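Local structure of uncharacterized protein (Bacteroides eggerthii, 4FTD) at residues V345-E350 with F445-E450; Y398-G403 with V441-P446; Y352-T357 with I368-Y373. The protein is of unknown function but combines an immunoglobulin-like domain with a six-bladed beta-propeller and may take part in carbohydrate metabolism. All coordinates share one frame; numbering follows the deposited sequence.

Contact 1. Residues V345-E350 with F445-E450; sequences VTFNEE and FPIKQE
The Phe-347 ring meets Ile-447 through its outer end: CZ lies 3.6 Å from Ile-447 CG2, and the methyl approaches obliquely. Over one face of the same ring sits Asn-348 CB, 3.8 Å above the plane and displaced toward the rim. With chi1 at 62°, Ile-447 CG1 lies between the backbone N and the carbonyl carbon, while CG2 is anti to the carbonyl carbon and reaches both Phe-347 and Asn-348. The Asn-348 amide crosses the isoleucine side chain at about a right angle, its ND2 coming to 3.4 Å from Ile-447 CB. That nitrogen is also held by polar partners: a water 2.8 Å from ND2 accepts from it and donates to Lys-448 O, and Gly-113 O takes a second bond. No direct hydrogen bond joins the two segments.

Farther out, Glu-350 OE1 and Lys-448 NZ form a long salt bridge of 3.7 Å, and a second water spans Glu-350 OE2 and Lys-448 NZ. Stronger partners lie elsewhere: NZ donates to Ala-114 O and Phe-112 O, and OE1 is bonded to Tyr-352 OH. The ammonium is thus surrounded by oxygens, which would probably favour its charged form.

Two backbone bonds, Phe-347 N to Glu-350 O and Glu-350 N to Phe-347 O, each 2.9 Å, close the type I' turn, with positive phi at Asn-348 and Glu-349. The arrangement is a tight two-residue beta-hairpin turn of one propeller blade, resting against the chain that leaves strand 439-446 of the next blade.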
loop_
_atom_site.group_PDB
_atom_site.type_symbol
_atom_site.label_atom_id
_atom_site.label_comp_id
_atom_site.label_asym_id
_atom_site.label_seq_id
_atom_site.Cartn_x
_atom_site.Cartn_y
_atom_site.Cartn_z
ATOM N N VAL A 345 -4.932 -0.633 -2.956
ATOM C CA VAL A 345 -5.183 -0.949 -1.554
ATOM C C VAL A 345 -6.210 0.015 -0.989
ATOM O O VAL A 345 -6.001 1.223 -1.085
ATOM C CB VAL A 345 -3.876 -0.722 -0.728
ATOM C CG1 VAL A 345 -4.076 -1.065 0.735
ATOM C CG2 VAL A 345 -2.750 -1.548 -1.298
ATOM N N THR A 346 -7.317 -0.506 -0.434
ATOM C CA THR A 346 -8.298 0.316 0.270
ATOM C C THR A 346 -8.078 0.129 1.763
ATOM O O THR A 346 -8.072 -0.991 2.249
ATOM C CB THR A 346 -9.746 -0.041 -0.086
ATOM O OG1 THR A 346 -9.926 0.156 -1.488
ATOM C CG2 THR A 346 -10.753 0.861 0.700
ATOM N N PHE A 347 -7.924 1.237 2.489
ATOM C CA PHE A 347 -7.582 1.199 3.901
ATOM C C PHE A 347 -8.127 2.408 4.647
ATOM O O PHE A 347 -7.785 3.550 4.303
ATOM C CB PHE A 347 -6.063 1.145 4.067
ATOM C CG PHE A 347 -5.609 1.097 5.496
ATOM C CD1 PHE A 347 -5.661 -0.093 6.210
ATOM C CD2 PHE A 347 -5.108 2.241 6.130
ATOM C CE1 PHE A 347 -5.241 -0.147 7.542
ATOM C CE2 PHE A 347 -4.705 2.198 7.468
ATOM C CZ PHE A 347 -4.764 1.001 8.172
ATOM N N ASN A 348 -8.956 2.143 5.667
ATOM C CA ASN A 348 -9.526 3.175 6.542
ATOM C C ASN A 348 -10.078 4.358 5.734
ATOM O O ASN A 348 -9.747 5.544 5.975
ATOM C CB ASN A 348 -8.460 3.612 7.580
ATOM C CG ASN A 348 -9.030 4.444 8.724
ATOM O OD1 ASN A 348 -10.165 4.246 9.148
ATOM N ND2 ASN A 348 -8.221 5.382 9.242
ATOM N N GLU A 349 -10.891 4.001 4.738
ATOM C CA GLU A 349 -11.598 4.951 3.870
ATOM C C GLU A 349 -10.729 5.751 2.896
ATOM O O GLU A 349 -11.207 6.687 2.272
ATOM C CB GLU A 349 -12.513 5.849 4.681
ATOM C CG GLU A 349 -13.471 5.026 5.543
ATOM C CD GLU A 349 -14.357 5.877 6.405
ATOM O OE1 GLU A 349 -15.001 6.796 5.855
ATOM O OE2 GLU A 349 -14.404 5.627 7.629
ATOM N N GLU A 350 -9.486 5.341 2.713
ATOM C CA GLU A 350 -8.636 5.897 1.654
ATOM C C GLU A 350 -8.256 4.803 0.682
ATOM O O GLU A 350 -8.441 3.643 0.978
ATOM C CB GLU A 350 -7.420 6.601 2.242
ATOM C CG GLU A 350 -7.806 7.936 2.887
ATOM C CD GLU A 350 -6.631 8.884 3.061
ATOM O OE1 GLU A 350 -5.445 8.472 3.114
ATOM O OE2 GLU A 350 -6.916 10.077 3.139
ATOM N N PHE A 445 2.134 0.738 8.984
ATOM C CA PHE A 445 1.621 2.059 9.338
ATOM C C PHE A 445 0.329 1.961 10.134
ATOM O O PHE A 445 -0.531 1.147 9.815
ATOM C CB PHE A 445 1.301 2.861 8.083
ATOM C CG PHE A 445 2.449 2.974 7.117
ATOM C CD1 PHE A 445 2.626 2.015 6.112
ATOM C CD2 PHE A 445 3.333 4.024 7.184
ATOM C CE1 PHE A 445 3.665 2.116 5.220
ATOM C CE2 PHE A 445 4.365 4.132 6.280
ATOM C CZ PHE A 445 4.532 3.174 5.298
ATOM N N PRO A 446 0.166 2.815 11.140
ATOM C CA PRO A 446 -1.101 2.852 11.872
ATOM C C PRO A 446 -2.168 3.686 11.135
ATOM O O PRO A 446 -1.842 4.389 10.187
ATOM C CB PRO A 446 -0.710 3.552 13.179
ATOM C CG PRO A 446 0.393 4.480 12.778
ATOM C CD PRO A 446 1.156 3.761 11.694
ATOM N N ILE A 447 -3.428 3.587 11.548
ATOM C CA ILE A 447 -4.446 4.531 11.079
ATOM C C ILE A 447 -4.062 5.933 11.622
ATOM O O ILE A 447 -3.439 6.051 12.672
ATOM C CB ILE A 447 -5.917 4.151 11.464
ATOM C CG1 ILE A 447 -6.154 4.105 12.989
ATOM C CG2 ILE A 447 -6.331 2.827 10.798
ATOM C CD1 ILE A 447 -7.616 4.274 13.410
ATOM N N LYS A 448 -4.394 6.977 10.879
ATOM C CA LYS A 448 -4.272 8.339 11.375
ATOM C C LYS A 448 -5.173 8.520 12.605
ATOM O O LYS A 448 -6.229 7.896 12.713
ATOM C CB LYS A 448 -4.686 9.361 10.317
ATOM C CG LYS A 448 -3.736 9.550 9.146
ATOM C CD LYS A 448 -4.090 10.821 8.366
ATOM C CE LYS A 448 -3.320 10.911 7.059
ATOM N NZ LYS A 448 -3.665 9.825 6.091
ATOM N N GLN A 449 -4.725 9.370 13.514
ATOM C CA GLN A 449 -5.424 9.725 14.739
ATOM C C GLN A 449 -5.645 11.231 14.716
ATOM O O GLN A 449 -4.776 11.951 14.227
ATOM C CB GLN A 449 -4.539 9.383 15.935
ATOM C CG GLN A 449 -4.355 7.900 16.165
ATOM C CD GLN A 449 -5.652 7.232 16.562
ATOM O OE1 GLN A 449 -6.477 7.829 17.232
ATOM N NE2 GLN A 449 -5.837 5.991 16.148
ATOM N N GLU A 450 -6.775 11.704 15.258
ATOM C CA GLU A 450 -7.095 13.132 15.260
ATOM C C GLU A 450 -5.990 13.937 15.916
ATOM O O GLU A 450 -5.543 13.578 17.001
ATOM C CB GLU A 450 -8.431 13.431 15.945
ATOM C CG GLU A 450 -9.627 12.982 15.122
ATOM C CD GLU A 450 -10.951 13.592 15.551
ATOM O OE1 GLU A 450 -10.989 14.522 16.364
ATOM O OE2 GLU A 450 -11.990 13.155 15.039
HETATM O O HOH W 1 -8.456 7.290 11.210
HETATM O O HOH W 2 -5.415 11.608 4.877
#

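Contact 2. Residues Y398-G403 with V441-P446; sequences YQFKLG and VICEFP
Tyr-398 OH lies beside Cys-443, with SG 3.5 Å and CB 4.0 Å from the oxygen. The sulfur lies at the edge of the tyrosine ring, near its plane, and it also approaches the Phe-400 ring obliquely, 4.8 Å from the centroid, giving two sulfur-aromatic contacts.

One face of the Tyr-398 ring is covered by Phe-445. Its CZ stands 3.5 Å above the tyrosine plane, over the centre, and the planes meet at 82°, which defines a T-shaped (edge-to-face) pair with Phe-445 supplying the edge. Tyr-398 CB is directed toward 441-446, and CG stands anti to the backbone N (chi1 178°).

At the other end, Val-441 CG2 forms a CH-pi contact with Phe-400, 3.8 Å from the ring centroid and 18° off the normal. Its second methyl, CG1, touches Leu-402 CD2 at 3.7 Å.

The strand axes stay 9.4 Å apart, too far for backbone pairing, so side chains carry the contact. Leu-370 reaches both Tyr-398 and Val-441, and Phe-400 also packs on strand 120-125. This is face-to-face packing of neighbouring beta-propeller blades, with the second blade completed by the early strand 120-125, a velcro-type ring closure.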
loop_
_atom_site.group_PDB
_atom_site.type_symbol
_atom_site.label_atom_id
_atom_site.label_comp_id
_atom_site.label_asym_id
_atom_site.label_seq_id
_atom_site.Cartn_x
_atom_site.Cartn_y
_atom_site.Cartn_z
ATOM N N TYR A 398 4.475 8.041 -0.039
ATOM C CA TYR A 398 5.477 7.308 0.759
ATOM C C TYR A 398 6.436 6.591 -0.188
ATOM O O TYR A 398 6.008 6.091 -1.218
ATOM C CB TYR A 398 4.818 6.269 1.697
ATOM C CG TYR A 398 5.831 5.479 2.497
ATOM C CD1 TYR A 398 6.465 6.047 3.599
ATOM C CD2 TYR A 398 6.206 4.183 2.113
ATOM C CE1 TYR A 398 7.424 5.344 4.318
ATOM C CE2 TYR A 398 7.173 3.476 2.819
ATOM C CZ TYR A 398 7.769 4.051 3.922
ATOM O OH TYR A 398 8.728 3.357 4.604
ATOM N N GLN A 399 7.720 6.549 0.171
ATOM C CA GLN A 399 8.743 5.873 -0.614
ATOM C C GLN A 399 9.723 5.187 0.309
ATOM O O GLN A 399 10.116 5.762 1.327
ATOM C CB GLN A 399 9.526 6.876 -1.447
ATOM C CG GLN A 399 10.525 6.253 -2.411
ATOM C CD GLN A 399 11.316 7.291 -3.159
ATOM O OE1 GLN A 399 12.073 8.053 -2.569
ATOM N NE2 GLN A 399 11.150 7.320 -4.455
ATOM N N PHE A 400 10.087 3.953 -0.027
ATOM C CA PHE A 400 11.151 3.253 0.666
ATOM C C PHE A 400 12.085 2.724 -0.409
ATOM O O PHE A 400 11.716 1.859 -1.177
ATOM C CB PHE A 400 10.669 2.127 1.581
ATOM C CG PHE A 400 11.785 1.571 2.429
ATOM C CD1 PHE A 400 12.636 0.595 1.923
ATOM C CD2 PHE A 400 12.029 2.081 3.700
ATOM C CE1 PHE A 400 13.702 0.118 2.674
ATOM C CE2 PHE A 400 13.097 1.606 4.460
ATOM C CZ PHE A 400 13.943 0.634 3.935
ATOM N N LYS A 401 13.277 3.282 -0.462
ATOM C CA LYS A 401 14.279 2.917 -1.432
ATOM C C LYS A 401 14.963 1.619 -1.026
ATOM O O LYS A 401 15.489 1.528 0.086
ATOM C CB LYS A 401 15.280 4.053 -1.519
ATOM C CG LYS A 401 14.783 5.230 -2.342
ATOM C CD LYS A 401 15.865 6.291 -2.396
ATOM C CE LYS A 401 16.145 6.732 -3.813
ATOM N NZ LYS A 401 16.763 5.680 -4.698
ATOM N N LEU A 402 14.990 0.642 -1.943
ATOM C CA LEU A 402 15.535 -0.687 -1.677
ATOM C C LEU A 402 17.043 -0.765 -1.958
ATOM O O LEU A 402 17.665 -1.770 -1.666
ATOM C CB LEU A 402 14.768 -1.752 -2.491
ATOM C CG LEU A 402 13.258 -1.924 -2.258
ATOM C CD1 LEU A 402 12.583 -2.731 -3.379
ATOM C CD2 LEU A 402 13.072 -2.570 -0.906
ATOM N N GLY A 403 17.617 0.282 -2.551
ATOM C CA GLY A 403 19.035 0.276 -2.927
ATOM C C GLY A 403 19.272 -0.565 -4.179
ATOM O O GLY A 403 18.342 -1.036 -4.842
ATOM N N VAL A 441 11.403 -5.383 1.755
ATOM C CA VAL A 441 11.055 -4.564 2.934
ATOM C C VAL A 441 9.582 -4.808 3.294
ATOM O O VAL A 441 8.731 -5.113 2.413
ATOM C CB VAL A 441 11.345 -3.060 2.669
ATOM C CG1 VAL A 441 10.411 -2.473 1.624
ATOM C CG2 VAL A 441 11.262 -2.207 3.928
ATOM N N ILE A 442 9.288 -4.763 4.601
ATOM C CA ILE A 442 7.941 -4.692 5.103
ATOM C C ILE A 442 7.817 -3.347 5.846
ATOM O O ILE A 442 8.604 -3.079 6.750
ATOM C CB ILE A 442 7.641 -5.821 6.075
ATOM C CG1 ILE A 442 7.794 -7.187 5.376
ATOM C CG2 ILE A 442 6.227 -5.617 6.672
ATOM C CD1 ILE A 442 7.924 -8.354 6.347
ATOM N N CYS A 443 6.852 -2.510 5.447
ATOM C CA CYS A 443 6.604 -1.208 6.069
ATOM C C CYS A 443 5.194 -1.194 6.618
ATOM O O CYS A 443 4.239 -1.406 5.851
ATOM C CB CYS A 443 6.725 -0.107 5.035
ATOM S SG CYS A 443 8.304 -0.110 4.211
ATOM N N GLU A 444 5.060 -0.971 7.921
ATOM C CA GLU A 444 3.765 -0.999 8.611
ATOM C C GLU A 444 3.415 0.406 9.085
ATOM O O GLU A 444 4.281 1.149 9.577
ATOM C CB GLU A 444 3.819 -1.942 9.814
ATOM C CG GLU A 444 4.305 -3.351 9.484
ATOM C CD GLU A 444 4.035 -4.370 10.587
ATOM O OE1 GLU A 444 3.923 -3.974 11.765
ATOM O OE2 GLU A 444 3.930 -5.576 10.283
ATOM N N PHE A 445 2.134 0.738 8.984
ATOM C CA PHE A 445 1.621 2.059 9.338
ATOM C C PHE A 445 0.329 1.961 10.134
ATOM O O PHE A 445 -0.531 1.147 9.815
ATOM C CB PHE A 445 1.301 2.861 8.083
ATOM C CG PHE A 445 2.449 2.974 7.117
ATOM C CD1 PHE A 445 2.626 2.015 6.112
ATOM C CD2 PHE A 445 3.333 4.024 7.184
ATOM C CE1 PHE A 445 3.665 2.116 5.220
ATOM C CE2 PHE A 445 4.365 4.132 6.280
ATOM C CZ PHE A 445 4.532 3.174 5.298
ATOM N N PRO A 446 0.166 2.815 11.140
ATOM C CA PRO A 446 -1.101 2.852 11.872
ATOM C C PRO A 446 -2.168 3.686 11.135
ATOM O O PRO A 446 -1.842 4.389 10.187
ATOM C CB PRO A 446 -0.710 3.552 13.179
ATOM C CG PRO A 446 0.393 4.480 12.778
ATOM C CD PRO A 446 1.156 3.761 11.694
#

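Contact 3. Residues Y352-T357 with I368-Y373; sequences YLLVCT and IALEVY
Strands 352-357 and 369-373 run antiparallel, with an angle of 162° between their directions and axes 4.6 Å apart at closest. Leu-353 with Tyr-373 and Val-355 with Glu-371 are hydrogen-bonded pairs; Leu-354 with Val-372 and Cys-356 with Leu-370 are non-hydrogen-bonded. The shortest bond of this ladder runs from Tyr-373 N to Leu-353 O at 2.8 Å. Thr-357 N donates to Ala-369 O, but the return bond changes character: Ala-369 N gives its hydrogen to Thr-357 OG1 at 2.9 Å, bent to 142°. A chi1 of 59° sets OG1 between the backbone N and the carbonyl carbon, and Ser-367 OG is a second partner. Thr-357 O, buried here, has no hydrogen-bond partner in the model; its contact is the CA-H of Ile-368, whose positive phi sets it off from the strand that begins at Ala-369.

On one face, Leu-354 CD1 lies 3.8 Å from Leu-370 CG. On the other, Val-355 CG2 stands in plane at the edge of the Tyr-373 ring, 4.0 Å from CE2. Tyr-352 CB meets Val-372 CG1 at 3.7 Å. The Glu-371 carboxylate crosses Thr-357, OE1 coming 3.4 Å from the methyl CG2, while OE2 is bonded to Ser-367 and Gln-399. The face carrying Leu-354, Cys-356, Leu-370 and Val-372 turns to strands 412-420 and 426-435 of the adjoining blade. The pair is a beta hairpin forming the middle of a four-stranded propeller blade.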
loop_
_atom_site.group_PDB
_atom_site.type_symbol
_atom_site.label_atom_id
_atom_site.label_comp_id
_atom_site.label_asym_id
_atom_site.label_seq_id
_atom_site.Cartn_x
_atom_site.Cartn_y
_atom_site.Cartn_z
ATOM N N TYR A 352 -5.085 3.692 -2.054
ATOM C CA TYR A 352 -3.705 3.866 -2.450
ATOM C C TYR A 352 -3.314 2.953 -3.610
ATOM O O TYR A 352 -3.929 1.906 -3.818
ATOM C CB TYR A 352 -2.778 3.553 -1.264
ATOM C CG TYR A 352 -3.146 4.263 0.003
ATOM C CD1 TYR A 352 -3.191 5.647 0.048
ATOM C CD2 TYR A 352 -3.463 3.559 1.172
ATOM C CE1 TYR A 352 -3.569 6.327 1.201
ATOM C CE2 TYR A 352 -3.827 4.239 2.340
ATOM C CZ TYR A 352 -3.877 5.624 2.346
ATOM O OH TYR A 352 -4.239 6.324 3.486
ATOM N N LEU A 353 -2.300 3.383 -4.365
ATOM C CA LEU A 353 -1.632 2.552 -5.361
ATOM C C LEU A 353 -0.254 2.219 -4.789
ATOM O O LEU A 353 0.515 3.118 -4.453
ATOM C CB LEU A 353 -1.467 3.272 -6.702
ATOM C CG LEU A 353 -0.821 2.435 -7.825
ATOM C CD1 LEU A 353 -1.698 1.233 -8.147
ATOM C CD2 LEU A 353 -0.533 3.265 -9.074
ATOM N N LEU A 354 0.003 0.920 -4.642
ATOM C CA LEU A 354 1.273 0.354 -4.186
ATOM C C LEU A 354 1.995 -0.123 -5.453
ATOM O O LEU A 354 1.402 -0.857 -6.272
ATOM C CB LEU A 354 1.032 -0.807 -3.225
ATOM C CG LEU A 354 2.244 -1.645 -2.795
ATOM C CD1 LEU A 354 3.304 -0.812 -2.088
ATOM C CD2 LEU A 354 1.749 -2.820 -1.931
ATOM N N VAL A 355 3.221 0.345 -5.651
ATOM C CA VAL A 355 4.035 -0.102 -6.786
ATOM C C VAL A 355 5.442 -0.333 -6.312
ATOM O O VAL A 355 5.804 0.088 -5.197
ATOM C CB VAL A 355 4.050 0.904 -7.958
ATOM C CG1 VAL A 355 2.658 1.129 -8.517
ATOM C CG2 VAL A 355 4.719 2.216 -7.562
ATOM N N CYS A 356 6.229 -1.073 -7.109
ATOM C CA CYS A 356 7.680 -1.095 -6.894
ATOM C C CYS A 356 8.345 -0.649 -8.161
ATOM O O CYS A 356 8.024 -1.175 -9.246
ATOM C CB CYS A 356 8.192 -2.487 -6.477
ATOM S SG CYS A 356 9.924 -2.502 -5.973
ATOM N N THR A 357 9.272 0.306 -8.080
ATOM C CA THR A 357 9.949 0.729 -9.318
ATOM C C THR A 357 11.088 -0.296 -9.580
ATOM O O THR A 357 11.786 -0.677 -8.657
ATOM C CB THR A 357 10.423 2.188 -9.268
ATOM O OG1 THR A 357 11.306 2.275 -8.169
ATOM C CG2 THR A 357 9.200 3.216 -9.120
ATOM N N ILE A 368 14.112 2.567 -7.748
ATOM C CA ILE A 368 14.253 1.223 -7.152
ATOM C C ILE A 368 13.677 1.234 -5.731
ATOM O O ILE A 368 14.405 1.069 -4.723
ATOM C CB ILE A 368 15.688 0.633 -7.234
ATOM C CG1 ILE A 368 16.228 0.710 -8.670
ATOM C CG2 ILE A 368 15.698 -0.852 -6.785
ATOM C CD1 ILE A 368 17.684 0.269 -8.795
ATOM N N ALA A 369 12.356 1.390 -5.668
ATOM C CA ALA A 369 11.692 1.682 -4.418
ATOM C C ALA A 369 10.261 1.196 -4.331
ATOM O O ALA A 369 9.561 1.133 -5.316
ATOM C CB ALA A 369 11.721 3.203 -4.185
ATOM N N LEU A 370 9.826 0.903 -3.107
ATOM C CA LEU A 370 8.407 0.736 -2.819
ATOM C C LEU A 370 7.878 2.169 -2.896
ATOM O O LEU A 370 8.451 3.058 -2.266
ATOM C CB LEU A 370 8.205 0.155 -1.418
ATOM C CG LEU A 370 6.818 -0.113 -0.837
ATOM C CD1 LEU A 370 6.917 -1.073 0.358
ATOM C CD2 LEU A 370 6.152 1.172 -0.436
ATOM N N GLU A 371 6.799 2.398 -3.648
ATOM C CA GLU A 371 6.151 3.710 -3.693
ATOM C C GLU A 371 4.655 3.560 -3.508
ATOM O O GLU A 371 4.063 2.603 -3.987
ATOM C CB GLU A 371 6.489 4.412 -5.017
ATOM C CG GLU A 371 7.936 4.877 -5.024
ATOM C CD GLU A 371 8.397 5.526 -6.305
ATOM O OE1 GLU A 371 7.625 5.593 -7.283
ATOM O OE2 GLU A 371 9.562 5.965 -6.327
ATOM N N VAL A 372 4.068 4.501 -2.776
ATOM C CA VAL A 372 2.646 4.560 -2.543
ATOM C C VAL A 372 2.134 5.898 -3.068
ATOM O O VAL A 372 2.699 6.960 -2.751
ATOM C CB VAL A 372 2.323 4.432 -1.044
ATOM C CG1 VAL A 372 0.822 4.407 -0.837
ATOM C CG2 VAL A 372 2.969 3.179 -0.482
ATOM N N TYR A 373 1.072 5.838 -3.870
ATOM C CA TYR A 373 0.433 7.009 -4.425
ATOM C C TYR A 373 -0.955 7.120 -3.850
ATOM O O TYR A 373 -1.624 6.110 -3.621
ATOM C CB TYR A 373 0.364 6.922 -5.935
ATOM C CG TYR A 373 1.696 7.049 -6.569
ATOM C CD1 TYR A 373 2.201 8.310 -6.918
ATOM C CD2 TYR A 373 2.483 5.928 -6.794
ATOM C CE1 TYR A 373 3.435 8.442 -7.490
ATOM C CE2 TYR A 373 3.717 6.041 -7.381
ATOM C CZ TYR A 373 4.188 7.289 -7.729
ATOM O OH TYR A 373 5.415 7.378 -8.295
#

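How the contacts relate
From the N terminus, the chain passes the turn of 345-350 and enters strand 350-357, which returns against 369-374: contact 3 closes this short loop first. Strand 398-401 then joins the same sheet beside 369-374, through backbone bonds that include Leu-370 with Phe-400 and a side-chain bond from Gln-399 to Glu-371. Contact 2 closes the next loop, when strand 439-446 comes back against that segment. Contact 1 closes last and widest, sharing Phe-445 and Pro-446 with contact 2 and enclosing contact 3. Contacts 2 and 3 follow in series. Contact 3 builds one blade internally, whereas contacts 1 and 2 fasten it to its successor at two sites.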